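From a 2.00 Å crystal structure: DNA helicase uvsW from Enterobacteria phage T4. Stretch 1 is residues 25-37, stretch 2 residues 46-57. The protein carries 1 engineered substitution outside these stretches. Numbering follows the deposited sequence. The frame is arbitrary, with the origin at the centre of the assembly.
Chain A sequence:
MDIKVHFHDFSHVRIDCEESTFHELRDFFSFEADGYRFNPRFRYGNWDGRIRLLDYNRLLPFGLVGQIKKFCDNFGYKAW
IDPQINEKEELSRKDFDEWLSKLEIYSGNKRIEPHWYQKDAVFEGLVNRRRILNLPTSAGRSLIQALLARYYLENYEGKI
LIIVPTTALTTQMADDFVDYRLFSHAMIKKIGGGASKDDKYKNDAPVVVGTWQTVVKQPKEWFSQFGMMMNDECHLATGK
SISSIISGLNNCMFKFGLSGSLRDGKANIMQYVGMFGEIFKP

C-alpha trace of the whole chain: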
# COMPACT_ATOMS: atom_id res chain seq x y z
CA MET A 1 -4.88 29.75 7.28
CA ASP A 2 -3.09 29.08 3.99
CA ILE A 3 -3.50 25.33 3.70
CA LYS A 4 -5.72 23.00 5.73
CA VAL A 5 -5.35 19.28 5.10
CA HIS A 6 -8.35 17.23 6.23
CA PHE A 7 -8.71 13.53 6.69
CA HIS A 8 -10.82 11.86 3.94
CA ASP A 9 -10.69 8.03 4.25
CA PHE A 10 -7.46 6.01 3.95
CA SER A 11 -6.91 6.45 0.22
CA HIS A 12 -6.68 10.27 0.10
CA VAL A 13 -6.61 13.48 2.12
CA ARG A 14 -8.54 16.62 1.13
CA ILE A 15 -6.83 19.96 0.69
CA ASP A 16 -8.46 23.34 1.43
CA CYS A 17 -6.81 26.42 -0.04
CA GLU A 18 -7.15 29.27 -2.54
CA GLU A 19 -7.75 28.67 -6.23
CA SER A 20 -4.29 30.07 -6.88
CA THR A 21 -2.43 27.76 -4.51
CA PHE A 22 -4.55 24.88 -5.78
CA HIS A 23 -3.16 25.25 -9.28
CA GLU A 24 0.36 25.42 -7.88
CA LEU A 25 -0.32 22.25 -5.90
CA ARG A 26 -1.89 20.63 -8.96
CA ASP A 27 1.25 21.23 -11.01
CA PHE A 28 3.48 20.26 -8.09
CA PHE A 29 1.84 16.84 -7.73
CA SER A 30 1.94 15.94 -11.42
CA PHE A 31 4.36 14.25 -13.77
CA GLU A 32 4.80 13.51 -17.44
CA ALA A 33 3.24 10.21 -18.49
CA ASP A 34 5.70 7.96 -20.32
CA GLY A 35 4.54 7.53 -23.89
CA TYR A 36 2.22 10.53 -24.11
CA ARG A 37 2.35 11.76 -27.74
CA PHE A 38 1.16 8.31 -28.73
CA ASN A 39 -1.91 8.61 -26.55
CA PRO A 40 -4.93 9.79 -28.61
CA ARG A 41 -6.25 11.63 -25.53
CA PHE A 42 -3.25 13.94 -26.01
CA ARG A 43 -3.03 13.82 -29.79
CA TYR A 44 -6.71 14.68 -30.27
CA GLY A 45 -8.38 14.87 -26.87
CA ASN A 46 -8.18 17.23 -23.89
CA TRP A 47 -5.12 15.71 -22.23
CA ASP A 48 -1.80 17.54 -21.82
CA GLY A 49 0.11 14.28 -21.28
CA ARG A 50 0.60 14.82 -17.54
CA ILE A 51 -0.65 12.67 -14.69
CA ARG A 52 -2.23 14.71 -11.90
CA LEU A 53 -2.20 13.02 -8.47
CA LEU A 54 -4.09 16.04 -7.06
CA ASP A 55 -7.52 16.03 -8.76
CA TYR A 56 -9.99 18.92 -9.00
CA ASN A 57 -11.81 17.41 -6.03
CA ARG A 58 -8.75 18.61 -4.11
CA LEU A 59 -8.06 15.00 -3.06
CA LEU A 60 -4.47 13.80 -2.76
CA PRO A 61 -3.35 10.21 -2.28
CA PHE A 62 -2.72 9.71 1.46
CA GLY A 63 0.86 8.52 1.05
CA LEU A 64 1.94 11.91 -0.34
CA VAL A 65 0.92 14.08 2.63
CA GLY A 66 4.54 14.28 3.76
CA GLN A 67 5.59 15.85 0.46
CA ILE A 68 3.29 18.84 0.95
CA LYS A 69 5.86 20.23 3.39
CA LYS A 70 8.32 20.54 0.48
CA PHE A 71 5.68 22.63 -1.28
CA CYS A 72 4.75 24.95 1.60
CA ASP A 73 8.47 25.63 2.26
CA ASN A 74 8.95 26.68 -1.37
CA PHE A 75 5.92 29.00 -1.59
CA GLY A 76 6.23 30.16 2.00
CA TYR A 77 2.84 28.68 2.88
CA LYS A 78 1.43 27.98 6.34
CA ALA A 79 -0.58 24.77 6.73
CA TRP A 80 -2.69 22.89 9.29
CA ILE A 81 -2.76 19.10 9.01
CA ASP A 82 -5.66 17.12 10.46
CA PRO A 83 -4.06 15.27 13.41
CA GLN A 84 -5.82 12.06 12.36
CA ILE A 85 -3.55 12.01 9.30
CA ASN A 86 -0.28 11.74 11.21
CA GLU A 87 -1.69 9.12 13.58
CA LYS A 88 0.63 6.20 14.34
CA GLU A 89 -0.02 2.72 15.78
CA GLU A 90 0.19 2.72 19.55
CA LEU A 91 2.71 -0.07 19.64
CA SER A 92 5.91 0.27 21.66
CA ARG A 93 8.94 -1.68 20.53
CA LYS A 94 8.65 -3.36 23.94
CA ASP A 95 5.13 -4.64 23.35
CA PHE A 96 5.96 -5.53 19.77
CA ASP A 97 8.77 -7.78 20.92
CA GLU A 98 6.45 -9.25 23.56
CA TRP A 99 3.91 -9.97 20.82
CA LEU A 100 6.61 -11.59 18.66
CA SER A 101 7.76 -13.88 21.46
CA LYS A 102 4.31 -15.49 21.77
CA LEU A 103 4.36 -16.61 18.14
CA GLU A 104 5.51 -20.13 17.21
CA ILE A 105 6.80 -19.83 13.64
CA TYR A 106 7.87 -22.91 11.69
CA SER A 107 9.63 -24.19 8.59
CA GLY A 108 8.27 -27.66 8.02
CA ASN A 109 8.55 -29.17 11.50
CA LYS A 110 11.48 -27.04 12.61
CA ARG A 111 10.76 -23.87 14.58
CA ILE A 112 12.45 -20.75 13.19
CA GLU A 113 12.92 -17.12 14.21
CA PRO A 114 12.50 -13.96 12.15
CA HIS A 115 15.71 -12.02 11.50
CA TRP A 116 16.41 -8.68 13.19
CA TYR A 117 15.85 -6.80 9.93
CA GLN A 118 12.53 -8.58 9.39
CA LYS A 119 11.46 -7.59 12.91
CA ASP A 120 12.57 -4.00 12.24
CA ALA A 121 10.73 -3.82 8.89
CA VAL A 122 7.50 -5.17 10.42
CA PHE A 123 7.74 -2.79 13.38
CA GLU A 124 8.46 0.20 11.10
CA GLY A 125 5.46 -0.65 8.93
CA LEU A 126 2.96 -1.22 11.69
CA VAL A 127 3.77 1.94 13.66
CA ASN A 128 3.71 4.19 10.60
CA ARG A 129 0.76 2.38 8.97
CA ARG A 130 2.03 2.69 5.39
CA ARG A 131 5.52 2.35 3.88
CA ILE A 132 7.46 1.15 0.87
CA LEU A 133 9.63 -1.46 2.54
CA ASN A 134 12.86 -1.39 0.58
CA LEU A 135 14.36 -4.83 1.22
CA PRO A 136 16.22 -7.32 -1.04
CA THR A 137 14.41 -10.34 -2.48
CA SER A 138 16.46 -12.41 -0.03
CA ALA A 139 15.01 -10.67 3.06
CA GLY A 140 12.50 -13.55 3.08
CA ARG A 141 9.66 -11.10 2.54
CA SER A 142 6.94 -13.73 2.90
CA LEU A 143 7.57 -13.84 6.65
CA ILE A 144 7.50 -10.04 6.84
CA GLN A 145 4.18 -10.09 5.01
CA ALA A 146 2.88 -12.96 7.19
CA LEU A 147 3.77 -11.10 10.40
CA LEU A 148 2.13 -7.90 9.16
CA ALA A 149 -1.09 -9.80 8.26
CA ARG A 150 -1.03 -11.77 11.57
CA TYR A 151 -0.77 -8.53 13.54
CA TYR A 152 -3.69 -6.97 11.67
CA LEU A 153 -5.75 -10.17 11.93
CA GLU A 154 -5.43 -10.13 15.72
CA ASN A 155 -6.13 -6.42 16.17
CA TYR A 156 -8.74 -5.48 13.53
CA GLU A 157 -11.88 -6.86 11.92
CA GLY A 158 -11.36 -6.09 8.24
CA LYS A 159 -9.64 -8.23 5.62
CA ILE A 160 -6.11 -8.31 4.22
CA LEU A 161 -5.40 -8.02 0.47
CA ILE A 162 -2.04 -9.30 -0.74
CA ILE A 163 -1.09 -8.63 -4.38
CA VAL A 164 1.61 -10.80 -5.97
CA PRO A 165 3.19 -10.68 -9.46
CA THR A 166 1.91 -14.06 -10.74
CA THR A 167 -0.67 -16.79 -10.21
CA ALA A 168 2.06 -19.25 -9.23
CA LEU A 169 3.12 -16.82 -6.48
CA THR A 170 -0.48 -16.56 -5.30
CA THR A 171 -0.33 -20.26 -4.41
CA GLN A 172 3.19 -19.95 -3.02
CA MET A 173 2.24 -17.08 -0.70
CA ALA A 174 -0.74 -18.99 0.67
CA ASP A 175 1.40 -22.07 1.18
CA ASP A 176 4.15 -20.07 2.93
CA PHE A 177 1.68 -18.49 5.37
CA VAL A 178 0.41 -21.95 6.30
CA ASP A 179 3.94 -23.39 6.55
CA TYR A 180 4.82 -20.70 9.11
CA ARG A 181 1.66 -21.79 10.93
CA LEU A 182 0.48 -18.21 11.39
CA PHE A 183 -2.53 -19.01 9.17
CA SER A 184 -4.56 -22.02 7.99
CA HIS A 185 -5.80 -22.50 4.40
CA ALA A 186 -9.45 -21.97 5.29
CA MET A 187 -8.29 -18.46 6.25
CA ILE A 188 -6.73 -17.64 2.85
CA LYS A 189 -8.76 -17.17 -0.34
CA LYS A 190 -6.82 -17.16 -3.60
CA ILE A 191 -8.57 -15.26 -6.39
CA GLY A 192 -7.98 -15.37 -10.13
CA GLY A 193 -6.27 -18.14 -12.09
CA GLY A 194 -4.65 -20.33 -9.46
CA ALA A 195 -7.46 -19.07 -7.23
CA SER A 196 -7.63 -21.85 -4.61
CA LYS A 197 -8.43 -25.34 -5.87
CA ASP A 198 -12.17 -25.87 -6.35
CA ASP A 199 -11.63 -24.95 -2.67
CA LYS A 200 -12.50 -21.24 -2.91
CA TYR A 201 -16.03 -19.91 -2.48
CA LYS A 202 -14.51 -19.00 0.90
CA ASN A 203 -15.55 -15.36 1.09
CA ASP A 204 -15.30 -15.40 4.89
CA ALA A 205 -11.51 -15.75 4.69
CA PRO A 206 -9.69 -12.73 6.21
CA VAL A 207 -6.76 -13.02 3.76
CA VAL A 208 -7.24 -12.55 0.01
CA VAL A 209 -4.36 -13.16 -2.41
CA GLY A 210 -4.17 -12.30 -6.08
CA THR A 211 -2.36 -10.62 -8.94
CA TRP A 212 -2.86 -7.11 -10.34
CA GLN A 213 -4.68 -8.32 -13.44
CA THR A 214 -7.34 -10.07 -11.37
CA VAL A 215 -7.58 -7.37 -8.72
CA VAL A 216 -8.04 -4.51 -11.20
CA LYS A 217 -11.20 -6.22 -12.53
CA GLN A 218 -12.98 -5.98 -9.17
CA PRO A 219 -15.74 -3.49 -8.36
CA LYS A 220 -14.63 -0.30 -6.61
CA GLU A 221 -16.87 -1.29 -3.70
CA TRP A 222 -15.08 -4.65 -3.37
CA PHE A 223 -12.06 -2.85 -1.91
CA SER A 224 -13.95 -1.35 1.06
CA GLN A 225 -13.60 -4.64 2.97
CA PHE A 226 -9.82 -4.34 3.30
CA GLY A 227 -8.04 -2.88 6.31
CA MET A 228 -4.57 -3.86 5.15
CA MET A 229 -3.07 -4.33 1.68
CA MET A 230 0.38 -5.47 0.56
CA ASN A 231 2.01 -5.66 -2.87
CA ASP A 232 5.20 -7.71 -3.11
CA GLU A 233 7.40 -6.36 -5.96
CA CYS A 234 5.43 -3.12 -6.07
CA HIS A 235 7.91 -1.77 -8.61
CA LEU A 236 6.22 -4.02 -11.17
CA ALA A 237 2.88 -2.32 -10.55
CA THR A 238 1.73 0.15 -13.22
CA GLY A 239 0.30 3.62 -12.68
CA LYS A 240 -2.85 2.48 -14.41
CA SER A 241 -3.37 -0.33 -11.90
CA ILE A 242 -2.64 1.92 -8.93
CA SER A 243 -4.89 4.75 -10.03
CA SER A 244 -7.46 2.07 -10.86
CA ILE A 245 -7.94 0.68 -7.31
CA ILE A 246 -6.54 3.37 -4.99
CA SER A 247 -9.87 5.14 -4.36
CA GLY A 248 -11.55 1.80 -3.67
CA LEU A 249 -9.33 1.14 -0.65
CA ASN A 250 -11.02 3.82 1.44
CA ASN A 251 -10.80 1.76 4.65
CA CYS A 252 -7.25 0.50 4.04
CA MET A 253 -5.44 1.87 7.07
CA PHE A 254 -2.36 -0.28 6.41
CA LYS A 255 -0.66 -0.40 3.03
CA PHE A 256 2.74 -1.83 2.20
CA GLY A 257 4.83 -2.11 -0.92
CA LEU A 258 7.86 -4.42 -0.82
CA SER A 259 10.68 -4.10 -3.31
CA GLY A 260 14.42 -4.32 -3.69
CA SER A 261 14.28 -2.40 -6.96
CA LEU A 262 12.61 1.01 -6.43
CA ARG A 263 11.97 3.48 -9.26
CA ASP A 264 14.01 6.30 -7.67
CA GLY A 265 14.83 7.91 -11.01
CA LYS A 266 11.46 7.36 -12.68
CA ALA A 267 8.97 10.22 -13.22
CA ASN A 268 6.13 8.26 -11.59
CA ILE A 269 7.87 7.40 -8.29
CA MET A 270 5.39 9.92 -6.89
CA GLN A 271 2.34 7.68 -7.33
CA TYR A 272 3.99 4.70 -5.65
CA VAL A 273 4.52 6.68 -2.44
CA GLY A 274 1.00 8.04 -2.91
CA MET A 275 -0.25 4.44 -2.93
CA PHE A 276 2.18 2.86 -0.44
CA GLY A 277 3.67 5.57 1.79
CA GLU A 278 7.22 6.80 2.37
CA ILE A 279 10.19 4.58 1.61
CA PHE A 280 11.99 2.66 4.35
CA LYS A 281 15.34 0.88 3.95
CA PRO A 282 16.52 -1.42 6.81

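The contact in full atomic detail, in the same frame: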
# COMPACT_ATOMS: atom_id res chain seq x y z
N LEU A 25 -0.34 23.60 -6.47
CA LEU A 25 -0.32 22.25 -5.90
C LEU A 25 -0.61 21.19 -6.96
O LEU A 25 -0.05 20.09 -6.92
CB LEU A 25 -1.36 22.14 -4.79
CG LEU A 25 -1.00 22.70 -3.41
CD1 LEU A 25 -2.26 22.81 -2.57
CD2 LEU A 25 0.02 21.79 -2.75
N ARG A 26 -1.49 21.54 -7.88
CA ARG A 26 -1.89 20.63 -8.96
C ARG A 26 -0.75 20.37 -9.92
O ARG A 26 -0.64 19.28 -10.48
CB ARG A 26 -3.10 21.22 -9.70
CG ARG A 26 -3.58 20.39 -10.88
CD ARG A 26 -4.84 20.97 -11.48
NE ARG A 26 -5.19 20.27 -12.71
CZ ARG A 26 -4.63 20.50 -13.90
NH1 ARG A 26 -3.70 21.44 -14.03
NH2 ARG A 26 -5.00 19.79 -14.96
N ASP A 27 0.10 21.37 -10.13
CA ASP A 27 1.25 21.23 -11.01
C ASP A 27 2.37 20.53 -10.25
O ASP A 27 3.12 19.72 -10.82
CB ASP A 27 1.75 22.59 -11.51
CG ASP A 27 0.77 23.27 -12.45
OD1 ASP A 27 -0.07 22.55 -13.05
OD2 ASP A 27 0.84 24.51 -12.60
N PHE A 28 2.47 20.84 -8.97
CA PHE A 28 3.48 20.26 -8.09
C PHE A 28 3.33 18.74 -8.06
O PHE A 28 4.29 18.01 -8.28
CB PHE A 28 3.34 20.85 -6.68
CG PHE A 28 4.36 20.33 -5.69
CD1 PHE A 28 5.71 20.66 -5.81
CD2 PHE A 28 3.98 19.50 -4.64
CE1 PHE A 28 6.66 20.17 -4.91
CE2 PHE A 28 4.92 19.01 -3.72
CZ PHE A 28 6.26 19.35 -3.86
N PHE A 29 2.11 18.27 -7.80
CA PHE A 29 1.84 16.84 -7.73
C PHE A 29 1.44 16.21 -9.06
O PHE A 29 0.46 15.48 -9.14
CB PHE A 29 0.77 16.57 -6.67
CG PHE A 29 1.25 16.77 -5.26
CD1 PHE A 29 0.81 17.86 -4.51
CD2 PHE A 29 2.16 15.88 -4.69
CE1 PHE A 29 1.28 18.06 -3.20
CE2 PHE A 29 2.63 16.06 -3.39
CZ PHE A 29 2.20 17.16 -2.64
N SER A 30 2.21 16.50 -10.10
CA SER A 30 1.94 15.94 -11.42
C SER A 30 3.26 15.52 -12.04
O SER A 30 4.34 15.91 -11.58
CB SER A 30 1.29 16.98 -12.33
OG SER A 30 2.28 17.80 -12.94
N PHE A 31 3.18 14.70 -13.08
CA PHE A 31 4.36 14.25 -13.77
C PHE A 31 3.99 13.86 -15.18
O PHE A 31 2.83 13.60 -15.48
CB PHE A 31 5.05 13.09 -13.03
CG PHE A 31 4.20 11.85 -12.90
CD1 PHE A 31 4.18 10.90 -13.91
CD2 PHE A 31 3.43 11.64 -11.75
CE1 PHE A 31 3.41 9.74 -13.78
CE2 PHE A 31 2.65 10.49 -11.61
CZ PHE A 31 2.64 9.54 -12.63
N GLU A 32 4.98 13.85 -16.05
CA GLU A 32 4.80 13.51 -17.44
C GLU A 32 4.58 12.01 -17.58
O GLU A 32 5.36 11.22 -17.05
CB GLU A 32 6.07 13.92 -18.18
CG GLU A 32 5.90 14.23 -19.63
CD GLU A 32 7.23 14.62 -20.26
OE1 GLU A 32 8.01 13.70 -20.61
OE2 GLU A 32 7.49 15.84 -20.37
N ALA A 33 3.52 11.62 -18.28
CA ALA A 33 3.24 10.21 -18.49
C ALA A 33 4.17 9.68 -19.58
O ALA A 33 4.33 10.29 -20.63
CB ALA A 33 1.79 10.01 -18.90
N ASP A 34 4.80 8.53 -19.34
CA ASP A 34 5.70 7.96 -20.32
C ASP A 34 4.91 7.46 -21.52
O ASP A 34 3.99 6.66 -21.39
CB ASP A 34 6.49 6.80 -19.69
CG ASP A 34 7.49 6.18 -20.66
OD1 ASP A 34 8.35 6.91 -21.20
OD2 ASP A 34 7.42 4.94 -20.87
N GLY A 35 5.25 7.96 -22.71
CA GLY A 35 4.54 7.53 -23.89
C GLY A 35 3.45 8.46 -24.37
O GLY A 35 2.78 8.15 -25.36
N TYR A 36 3.24 9.57 -23.68
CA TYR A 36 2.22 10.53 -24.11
C TYR A 36 2.83 11.04 -25.42
O TYR A 36 4.05 11.18 -25.53
CB TYR A 36 2.07 11.68 -23.09
CG TYR A 36 2.98 12.87 -23.33
CD1 TYR A 36 2.65 13.85 -24.27
CD2 TYR A 36 4.21 12.98 -22.66
CE1 TYR A 36 3.52 14.90 -24.55
CE2 TYR A 36 5.08 14.03 -22.94
CZ TYR A 36 4.74 14.99 -23.89
OH TYR A 36 5.60 16.01 -24.19
N ARG A 37 1.97 11.30 -26.39
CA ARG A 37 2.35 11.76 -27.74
C ARG A 37 1.77 10.67 -28.61
O ARG A 37 1.37 10.92 -29.75
CB ARG A 37 3.87 11.86 -27.97
CG ARG A 37 4.53 13.15 -27.46
CD ARG A 37 5.83 13.43 -28.22
NE ARG A 37 6.64 14.54 -27.68
CZ ARG A 37 7.37 14.46 -26.57
NH1 ARG A 37 7.42 13.35 -25.85
NH2 ARG A 37 8.10 15.50 -26.18
N ASN A 46 -8.44 16.11 -24.80
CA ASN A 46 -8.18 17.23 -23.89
C ASN A 46 -7.03 17.02 -22.91
O ASN A 46 -6.90 17.76 -21.94
CB ASN A 46 -9.44 17.53 -23.07
CG ASN A 46 -10.71 17.54 -23.91
OD1 ASN A 46 -10.80 18.25 -24.91
ND2 ASN A 46 -11.69 16.75 -23.50
N TRP A 47 -6.21 16.01 -23.15
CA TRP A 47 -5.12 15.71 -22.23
C TRP A 47 -3.78 16.36 -22.60
O TRP A 47 -3.38 16.35 -23.77
CB TRP A 47 -4.96 14.20 -22.13
CG TRP A 47 -4.04 13.73 -21.06
CD1 TRP A 47 -3.96 14.20 -19.78
CD2 TRP A 47 -3.12 12.64 -21.15
NE1 TRP A 47 -3.06 13.46 -19.06
CE2 TRP A 47 -2.53 12.49 -19.87
CE3 TRP A 47 -2.75 11.76 -22.18
CZ2 TRP A 47 -1.58 11.50 -19.60
CZ3 TRP A 47 -1.80 10.78 -21.91
CH2 TRP A 47 -1.23 10.65 -20.63
N ASP A 48 -3.10 16.91 -21.60
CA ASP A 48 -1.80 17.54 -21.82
C ASP A 48 -0.62 16.58 -21.60
O ASP A 48 0.53 17.00 -21.55
CB ASP A 48 -1.64 18.78 -20.92
CG ASP A 48 -1.72 18.45 -19.43
OD1 ASP A 48 -1.86 17.26 -19.08
OD2 ASP A 48 -1.64 19.39 -18.60
N GLY A 49 -0.92 15.29 -21.48
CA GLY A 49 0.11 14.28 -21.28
C GLY A 49 0.67 14.13 -19.87
O GLY A 49 1.58 13.33 -19.64
N ARG A 50 0.12 14.88 -18.91
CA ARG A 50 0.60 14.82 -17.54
C ARG A 50 -0.38 14.14 -16.61
O ARG A 50 -1.60 14.31 -16.73
CB ARG A 50 0.90 16.23 -17.00
CG ARG A 50 1.97 16.99 -17.79
CD ARG A 50 2.37 18.25 -17.08
NE ARG A 50 3.05 17.97 -15.81
CZ ARG A 50 4.35 17.71 -15.69
NH1 ARG A 50 5.13 17.70 -16.76
NH2 ARG A 50 4.87 17.47 -14.49
N ILE A 51 0.16 13.38 -15.67
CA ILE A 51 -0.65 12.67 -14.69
C ILE A 51 -0.73 13.55 -13.46
O ILE A 51 0.28 13.97 -12.91
CB ILE A 51 -0.02 11.30 -14.37
CG1 ILE A 51 -0.26 10.37 -15.58
CG2 ILE A 51 -0.63 10.71 -13.10
CD1 ILE A 51 0.55 9.11 -15.55
N ARG A 52 -1.96 13.86 -13.05
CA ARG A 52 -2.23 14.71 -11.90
C ARG A 52 -2.67 13.87 -10.69
O ARG A 52 -3.76 13.28 -10.69
CB ARG A 52 -3.34 15.72 -12.26
CG ARG A 52 -2.89 17.10 -12.80
CD ARG A 52 -1.89 17.01 -13.92
NE ARG A 52 -1.83 18.20 -14.79
CZ ARG A 52 -1.36 19.40 -14.45
NH1 ARG A 52 -0.90 19.67 -13.24
NH2 ARG A 52 -1.32 20.36 -15.37
N LEU A 53 -1.83 13.79 -9.67
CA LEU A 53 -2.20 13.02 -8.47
C LEU A 53 -3.16 13.84 -7.60
O LEU A 53 -3.86 13.30 -6.75
CB LEU A 53 -0.93 12.62 -7.69
CG LEU A 53 -0.04 11.63 -8.45
CD1 LEU A 53 1.24 11.34 -7.70
CD2 LEU A 53 -0.82 10.35 -8.67
N LEU A 54 -3.19 15.16 -7.80
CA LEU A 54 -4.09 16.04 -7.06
C LEU A 54 -5.23 16.36 -8.04
O LEU A 54 -5.03 17.13 -8.98
CB LEU A 54 -3.37 17.33 -6.66
CG LEU A 54 -3.90 18.14 -5.48
CD1 LEU A 54 -3.78 19.61 -5.81
CD2 LEU A 54 -5.35 17.78 -5.16
N ASP A 55 -6.41 15.78 -7.85
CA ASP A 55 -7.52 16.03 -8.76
C ASP A 55 -8.23 17.35 -8.44
O ASP A 55 -7.86 18.07 -7.52
CB ASP A 55 -8.51 14.86 -8.73
CG ASP A 55 -9.26 14.74 -7.40
OD1 ASP A 55 -9.01 15.56 -6.50
OD2 ASP A 55 -10.11 13.83 -7.27
N TYR A 56 -9.25 17.68 -9.23
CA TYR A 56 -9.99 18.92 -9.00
C TYR A 56 -10.89 18.82 -7.78
O TYR A 56 -11.46 19.82 -7.34
CB TYR A 56 -10.81 19.29 -10.24
CG TYR A 56 -9.96 19.78 -11.38
CD1 TYR A 56 -9.69 18.97 -12.48
CD2 TYR A 56 -9.42 21.07 -11.36
CE1 TYR A 56 -8.91 19.43 -13.54
CE2 TYR A 56 -8.63 21.53 -12.41
CZ TYR A 56 -8.39 20.71 -13.49
OH TYR A 56 -7.63 21.17 -14.54
N ASN A 57 -11.01 17.62 -7.23
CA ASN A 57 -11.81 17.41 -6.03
C ASN A 57 -10.92 17.76 -4.84
O ASN A 57 -11.32 17.60 -3.69
CB ASN A 57 -12.28 15.96 -5.93
CG ASN A 57 -13.35 15.62 -6.94
OD1 ASN A 57 -14.50 16.04 -6.80
ND2 ASN A 57 -12.98 14.87 -7.97
O HOH W 1 -6.12 17.76 -11.57
O HOH W 2 -1.93 17.05 -9.83
O HOH W 3 -0.55 22.77 -15.61
O HOH W 4 4.75 17.91 -19.78

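Strand 50-52 pairs antiparallel with strand 30-32, the middle of a stretch that runs from the end of a helix into a type II turn (A33 to Y36); together the two stretches bury about 1000 Å² of surface. N46 lies out of reach, so the contact opens at W47, whose indole edge meets the methyl of A33 (W47 CH2 to A33 CB, 3.5 Å). D48 turns its CB away but binds within its own stretch, D48 OD1 accepting from R50 N (3.1 Å) and D48 OD2 forming a salt bridge with R52 NH2 (3.4 Å). G49 packs its CA against Y36 CB at 3.7 Å; a CB here would fall 2.6 Å from Y36 CD1, a clash, and the positive phi also favours glycine. Its carbonyl receives the amide of A33 (A33 N to G49 O, 2.9 Å), extending the ladder to the start of the turn.

R50 faces E32 in a non-hydrogen-bonded pair, and its guanidinium reaches forward, toward the level of R52, to S30: both R50 NE and R50 NH2 donate to S30 OG, each at 3.0 Å. That hydroxyl in turn donates to D27 O (3.0 Å), linking the arginine to the end of the helix. I51 supplies the central hydrogen-bonded pair, with I51 N to F31 O at 2.7 Å and F31 N to I51 O at 3.0 Å. On the sheet face shared by these two residues, I51 CB sits over the F31 ring, 3.9 Å from its centroid, while I51 CD1 touches A33 CB at 3.7 Å.

R52, paired with S30 on the other face, binds the helix end. R52 NH1 forms a salt bridge with D27 OD1 (3.0 Å) and a weak hydrogen bond to R26 O (2.8 Å); water 3 also joins D27 OD1 to R52 NH2. The R26 guanidinium lies close by, R26 NH1 to R52 NH2 being 2.9 Å, a contact of two donors with like charge rather than a bond. L53 N donates to F29 O (2.9 Å), continuing the backbone pairing beyond the strands, and L53 CD1 meets the F31 ring at its edge. L54 fills the apolar space beside the helix, with L54 CD1 3.6 Å from L25 CB and L54 CB 4.2 Å from F29 CB; water 1 bridges L54 O to R26 NE. Last, Y56 OH lies over the R26 guanidinium face opposite R52, 3.0 Å from R26 NH2 but at a poor angle for hydrogen bonding.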